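Local structure of hypothetical protein SpyM3_0169 (Streptococcus pyogenes, 1PG6) at residues V26-Q40 with F81-L95. The protein is of unknown function but belongs to the AIM24 mitochondrial-biogenesis family of the cupin clan and binds calcium ions in its crystal. Residues are numbered along the deposited sequence; the frame is centred on the assembly and turned at random.
Sequences VEIDLEHGGSVYLQQ and FITQAMSNGDGKLAL
The carbonyl oxygen of G91 is gripped twice: L30 N donates an almost straight bond to G91 O (2.8 Å), and a water shared with D29 OD2 adds a second. Across the strands from D29, the aliphatic part of K92 runs beside the carboxylate, with D29 OD2 3.2 Å from K92 CG, while the ammonium stays beyond salt-bridge distance; such a long side chain suits this solvent-facing side of the sheet. At the turns, S87 OG donates to G89 O (2.7 Å), and because G91 has no CB the hydroxyl can sit close to its CA. G33 and G89 have positive phi, which glycine adopts readily, and G33 holds the third position of the type II turn E31-G34. H32 brings ND1, at the ring edge, to G89 N (2.7 Å), a weak, bent bond. Each segment is a beta-arch, its turn crossing between two layers, and the arches pair antiparallel, 26-30 with 91-95 and 35-39 with 82-87, consistent with the jelly-roll-like sandwich of cupins. Between the layers, V26, I28, L30, V36, L38, A85, L93 and L95 supply the apolar filling. L30 CD1 meets L93 CD2 at 3.8 Å, and small A85 leaves room for L38 CD2. The CG of L38 lies between backbone N and carbonyl carbon (chi1 55°), which sets it against T83 OG1. On the outer face of the second layer, Q84 brings NE2 over the centre of the Y37 ring, 3.0 Å above its plane, the amide inclined 41° to the ring; the extended glutamine chain reaches there past V36 O.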
loop_
_atom_site.group_PDB
_atom_site.type_symbol
_atom_site.label_atom_id
_atom_site.label_comp_id
_atom_site.label_asym_id
_atom_site.label_seq_id
_atom_site.Cartn_x
_atom_site.Cartn_y
_atom_site.Cartn_z
ATOM N N VAL A 26 12.957 -7.261 0.605
ATOM C CA VAL A 26 12.421 -7.987 1.743
ATOM C C VAL A 26 12.412 -9.466 1.383
ATOM O O VAL A 26 11.837 -9.869 0.374
ATOM C CB VAL A 26 10.984 -7.519 2.125
ATOM C CG1 VAL A 26 10.047 -7.637 0.942
ATOM C CG2 VAL A 26 10.471 -8.335 3.307
ATOM N N GLU A 27 13.104 -10.261 2.194
ATOM C CA GLU A 27 13.177 -11.697 1.985
ATOM C C GLU A 27 12.089 -12.308 2.852
ATOM O O GLU A 27 12.014 -12.038 4.053
ATOM C CB GLU A 27 14.546 -12.243 2.402
ATOM C CG GLU A 27 15.730 -11.632 1.667
ATOM C CD GLU A 27 17.061 -12.200 2.144
ATOM O OE1 GLU A 27 17.314 -12.187 3.368
ATOM O OE2 GLU A 27 17.858 -12.657 1.299
ATOM N N ILE A 28 11.249 -13.132 2.238
ATOM C CA ILE A 28 10.134 -13.755 2.939
ATOM C C ILE A 28 10.206 -15.276 2.940
ATOM O O ILE A 28 10.432 -15.895 1.904
ATOM C CB ILE A 28 8.796 -13.337 2.288
ATOM C CG1 ILE A 28 8.615 -11.819 2.405
ATOM C CG2 ILE A 28 7.635 -14.065 2.942
ATOM C CD1 ILE A 28 7.385 -11.302 1.685
ATOM N N ASP A 29 10.024 -15.871 4.116
ATOM C CA ASP A 29 10.031 -17.322 4.250
ATOM C C ASP A 29 8.601 -17.779 4.477
ATOM O O ASP A 29 7.919 -17.296 5.383
ATOM C CB ASP A 29 10.903 -17.775 5.427
ATOM C CG ASP A 29 12.380 -17.647 5.138
ATOM O OD1 ASP A 29 13.008 -16.690 5.637
ATOM O OD2 ASP A 29 12.912 -18.505 4.403
ATOM N N LEU A 30 8.153 -18.705 3.638
ATOM C CA LEU A 30 6.800 -19.241 3.732
ATOM C C LEU A 30 6.815 -20.720 4.087
ATOM O O LEU A 30 7.537 -21.506 3.476
ATOM C CB LEU A 30 6.062 -19.062 2.403
ATOM C CG LEU A 30 5.719 -17.643 1.943
ATOM C CD1 LEU A 30 5.026 -17.711 0.592
ATOM C CD2 LEU A 30 4.826 -16.971 2.965
ATOM N N GLU A 31 6.019 -21.091 5.083
ATOM C CA GLU A 31 5.920 -22.483 5.493
ATOM C C GLU A 31 4.964 -23.176 4.535
ATOM O O GLU A 31 4.304 -22.521 3.726
ATOM C CB GLU A 31 5.379 -22.585 6.920
ATOM C CG GLU A 31 6.431 -22.437 8.006
ATOM C CD GLU A 31 5.882 -22.744 9.386
ATOM O OE1 GLU A 31 5.165 -21.892 9.950
ATOM O OE2 GLU A 31 6.160 -23.848 9.903
ATOM N N HIS A 32 4.890 -24.498 4.623
ATOM C CA HIS A 32 3.998 -25.252 3.755
ATOM C C HIS A 32 2.576 -24.719 3.896
ATOM O O HIS A 32 2.089 -24.515 5.008
ATOM C CB HIS A 32 4.030 -26.736 4.121
ATOM C CG HIS A 32 3.126 -27.579 3.280
ATOM N ND1 HIS A 32 3.245 -27.659 1.908
ATOM C CD2 HIS A 32 2.080 -28.371 3.611
ATOM C CE1 HIS A 32 2.313 -28.462 1.432
ATOM N NE2 HIS A 32 1.590 -28.908 2.446
ATOM N N GLY A 33 1.919 -24.483 2.763
ATOM C CA GLY A 33 0.558 -23.979 2.787
ATOM C C GLY A 33 0.451 -22.492 3.073
ATOM O O GLY A 33 -0.647 -21.938 3.075
ATOM N N GLY A 34 1.586 -21.841 3.309
ATOM C CA GLY A 34 1.575 -20.415 3.596
ATOM C C GLY A 34 1.438 -19.559 2.351
ATOM O O GLY A 34 1.844 -19.962 1.261
ATOM N N SER A 35 0.863 -18.371 2.507
ATOM C CA SER A 35 0.682 -17.473 1.374
ATOM C C SER A 35 0.850 -16.019 1.780
ATOM O O SER A 35 0.872 -15.681 2.964
ATOM C CB SER A 35 -0.710 -17.652 0.770
ATOM O OG SER A 35 -1.702 -17.144 1.642
ATOM N N VAL A 36 0.959 -15.156 0.779
ATOM C CA VAL A 36 1.109 -13.737 1.029
ATOM C C VAL A 36 0.622 -12.933 -0.160
ATOM O O VAL A 36 0.841 -13.313 -1.313
ATOM C CB VAL A 36 2.586 -13.376 1.310
ATOM C CG1 VAL A 36 3.464 -13.813 0.149
ATOM C CG2 VAL A 36 2.721 -11.884 1.551
ATOM N N TYR A 37 -0.060 -11.831 0.131
ATOM C CA TYR A 37 -0.552 -10.931 -0.903
ATOM C C TYR A 37 0.610 -9.989 -1.191
ATOM O O TYR A 37 1.310 -9.572 -0.267
ATOM C CB TYR A 37 -1.735 -10.099 -0.403
ATOM C CG TYR A 37 -2.968 -10.885 -0.020
ATOM C CD1 TYR A 37 -3.142 -11.365 1.280
ATOM C CD2 TYR A 37 -3.973 -11.129 -0.954
ATOM C CE1 TYR A 37 -4.295 -12.068 1.639
ATOM C CE2 TYR A 37 -5.125 -11.831 -0.606
ATOM C CZ TYR A 37 -5.281 -12.296 0.686
ATOM O OH TYR A 37 -6.428 -12.980 1.030
ATOM N N LEU A 38 0.811 -9.642 -2.457
ATOM C CA LEU A 38 1.908 -8.746 -2.806
ATOM C C LEU A 38 1.583 -7.750 -3.906
ATOM O O LEU A 38 0.741 -7.995 -4.774
ATOM C CB LEU A 38 3.146 -9.546 -3.221
ATOM C CG LEU A 38 2.958 -10.554 -4.354
ATOM C CD1 LEU A 38 4.021 -10.371 -5.426
ATOM C CD2 LEU A 38 3.021 -11.956 -3.769
ATOM N N GLN A 39 2.264 -6.614 -3.839
ATOM C CA GLN A 39 2.132 -5.547 -4.820
ATOM C C GLN A 39 2.443 -6.149 -6.186
ATOM O O GLN A 39 3.481 -6.784 -6.365
ATOM C CB GLN A 39 3.140 -4.448 -4.484
ATOM C CG GLN A 39 3.291 -3.348 -5.512
ATOM C CD GLN A 39 4.428 -2.405 -5.156
ATOM O OE1 GLN A 39 4.279 -1.525 -4.303
ATOM N NE2 GLN A 39 5.583 -2.601 -5.788
ATOM N N GLN A 40 1.544 -5.961 -7.146
ATOM C CA GLN A 40 1.764 -6.520 -8.471
ATOM C C GLN A 40 3.138 -6.122 -8.992
ATOM O O GLN A 40 3.516 -4.954 -8.933
ATOM C CB GLN A 40 0.699 -6.033 -9.454
ATOM C CG GLN A 40 0.782 -6.734 -10.797
ATOM C CD GLN A 40 0.003 -6.029 -11.887
ATOM O OE1 GLN A 40 -0.258 -6.602 -12.943
ATOM N NE2 GLN A 40 -0.361 -4.774 -11.644
ATOM N N PHE A 81 -4.333 -5.115 -8.777
ATOM C CA PHE A 81 -2.898 -4.863 -8.700
ATOM C C PHE A 81 -2.238 -5.547 -7.510
ATOM O O PHE A 81 -1.155 -5.159 -7.070
ATOM C CB PHE A 81 -2.640 -3.360 -8.666
ATOM C CG PHE A 81 -3.339 -2.616 -9.766
ATOM C CD1 PHE A 81 -4.610 -2.091 -9.568
ATOM C CD2 PHE A 81 -2.752 -2.495 -11.021
ATOM C CE1 PHE A 81 -5.290 -1.453 -10.604
ATOM C CE2 PHE A 81 -3.423 -1.861 -12.065
ATOM C CZ PHE A 81 -4.696 -1.339 -11.856
ATOM N N ILE A 82 -2.911 -6.570 -6.996
ATOM C CA ILE A 82 -2.398 -7.347 -5.881
ATOM C C ILE A 82 -2.441 -8.819 -6.276
ATOM O O ILE A 82 -3.482 -9.329 -6.693
ATOM C CB ILE A 82 -3.234 -7.142 -4.601
ATOM C CG1 ILE A 82 -3.124 -5.687 -4.138
ATOM C CG2 ILE A 82 -2.748 -8.087 -3.507
ATOM C CD1 ILE A 82 -3.913 -5.375 -2.875
ATOM N N THR A 83 -1.299 -9.487 -6.167
ATOM C CA THR A 83 -1.212 -10.900 -6.503
ATOM C C THR A 83 -0.942 -11.694 -5.237
ATOM O O THR A 83 -0.700 -11.121 -4.173
ATOM C CB THR A 83 -0.090 -11.163 -7.532
ATOM O OG1 THR A 83 1.159 -10.695 -7.014
ATOM C CG2 THR A 83 -0.390 -10.436 -8.831
ATOM N N GLN A 84 -0.993 -13.015 -5.336
ATOM C CA GLN A 84 -0.752 -13.837 -4.161
ATOM C C GLN A 84 0.210 -14.970 -4.461
ATOM O O GLN A 84 0.091 -15.649 -5.479
ATOM C CB GLN A 84 -2.078 -14.382 -3.623
ATOM C CG GLN A 84 -1.967 -15.047 -2.257
ATOM C CD GLN A 84 -3.299 -15.109 -1.526
ATOM O OE1 GLN A 84 -4.272 -15.670 -2.029
ATOM N NE2 GLN A 84 -3.344 -14.532 -0.330
ATOM N N ALA A 85 1.171 -15.158 -3.565
ATOM C CA ALA A 85 2.164 -16.209 -3.710
ATOM C C ALA A 85 1.843 -17.331 -2.732
ATOM O O ALA A 85 1.584 -17.079 -1.557
ATOM C CB ALA A 85 3.552 -15.651 -3.431
HETATM N N MSE A 86 1.835 -18.565 -3.231
HETATM C CA MSE A 86 1.554 -19.735 -2.401
HETATM C C MSE A 86 2.769 -20.650 -2.354
HETATM O O MSE A 86 3.482 -20.799 -3.345
HETATM C CB MSE A 86 0.352 -20.515 -2.942
HETATM C CG MSE A 86 -0.999 -19.932 -2.567
HETATM SE SE MSE A 86 -1.448 -18.318 -3.513
HETATM C CE MSE A 86 -2.778 -19.048 -4.715
ATOM N N SER A 87 2.991 -21.274 -1.202
ATOM C CA SER A 87 4.131 -22.164 -1.028
ATOM C C SER A 87 3.724 -23.613 -0.778
ATOM O O SER A 87 2.822 -23.894 0.013
ATOM C CB SER A 87 4.997 -21.671 0.135
ATOM O OG SER A 87 6.182 -22.437 0.257
ATOM N N ASN A 88 4.400 -24.523 -1.471
ATOM C CA ASN A 88 4.162 -25.955 -1.335
ATOM C C ASN A 88 5.416 -26.481 -0.644
ATOM O O ASN A 88 6.386 -26.862 -1.298
ATOM C CB ASN A 88 3.998 -26.595 -2.717
ATOM C CG ASN A 88 3.469 -28.016 -2.650
ATOM O OD1 ASN A 88 3.105 -28.601 -3.669
ATOM N ND2 ASN A 88 3.425 -28.578 -1.448
ATOM N N GLY A 89 5.387 -26.486 0.684
ATOM C CA GLY A 89 6.535 -26.912 1.463
ATOM C C GLY A 89 7.213 -25.634 1.920
ATOM O O GLY A 89 6.616 -24.563 1.813
ATOM N N ASP A 90 8.437 -25.716 2.431
ATOM C CA ASP A 90 9.136 -24.510 2.867
ATOM C C ASP A 90 9.643 -23.759 1.642
ATOM O O ASP A 90 10.418 -24.298 0.854
ATOM C CB ASP A 90 10.311 -24.857 3.786
ATOM C CG ASP A 90 9.862 -25.386 5.136
ATOM O OD1 ASP A 90 9.042 -24.715 5.800
ATOM O OD2 ASP A 90 10.335 -26.468 5.536
ATOM N N GLY A 91 9.198 -22.517 1.477
ATOM C CA GLY A 91 9.622 -21.740 0.327
ATOM C C GLY A 91 10.126 -20.349 0.663
ATOM O O GLY A 91 9.932 -19.857 1.773
ATOM N N LYS A 92 10.767 -19.712 -0.311
ATOM C CA LYS A 92 11.308 -18.376 -0.120
ATOM C C LYS A 92 11.042 -17.479 -1.318
ATOM O O LYS A 92 10.908 -17.947 -2.447
ATOM C CB LYS A 92 12.821 -18.446 0.109
ATOM C CG LYS A 92 13.256 -19.267 1.307
ATOM C CD LYS A 92 14.773 -19.291 1.418
ATOM C CE LYS A 92 15.239 -20.170 2.570
ATOM N NZ LYS A 92 16.726 -20.183 2.677
ATOM N N LEU A 93 10.953 -16.180 -1.068
ATOM C CA LEU A 93 10.755 -15.231 -2.149
ATOM C C LEU A 93 11.258 -13.884 -1.667
ATOM O O LEU A 93 11.383 -13.652 -0.465
ATOM C CB LEU A 93 9.283 -15.140 -2.565
ATOM C CG LEU A 93 8.247 -14.479 -1.660
ATOM C CD1 LEU A 93 7.064 -14.022 -2.507
ATOM C CD2 LEU A 93 7.793 -15.442 -0.575
ATOM N N ALA A 94 11.570 -13.005 -2.607
ATOM C CA ALA A 94 12.066 -11.682 -2.267
ATOM C C ALA A 94 11.254 -10.668 -3.050
ATOM O O ALA A 94 10.963 -10.880 -4.226
ATOM C CB ALA A 94 13.551 -11.568 -2.625
ATOM N N LEU A 95 10.887 -9.579 -2.386
ATOM C CA LEU A 95 10.098 -8.522 -3.008
ATOM C C LEU A 95 10.848 -7.207 -2.995
ATOM O O LEU A 95 11.691 -6.966 -2.128
ATOM C CB LEU A 95 8.792 -8.302 -2.243
ATOM C CG LEU A 95 7.879 -9.496 -1.984
ATOM C CD1 LEU A 95 6.636 -9.025 -1.217
ATOM C CD2 LEU A 95 7.505 -10.134 -3.308
HETATM O O HOH W 1 11.704 -20.969 3.906
HETATM O O HOH W 2 6.833 -25.967 6.735
#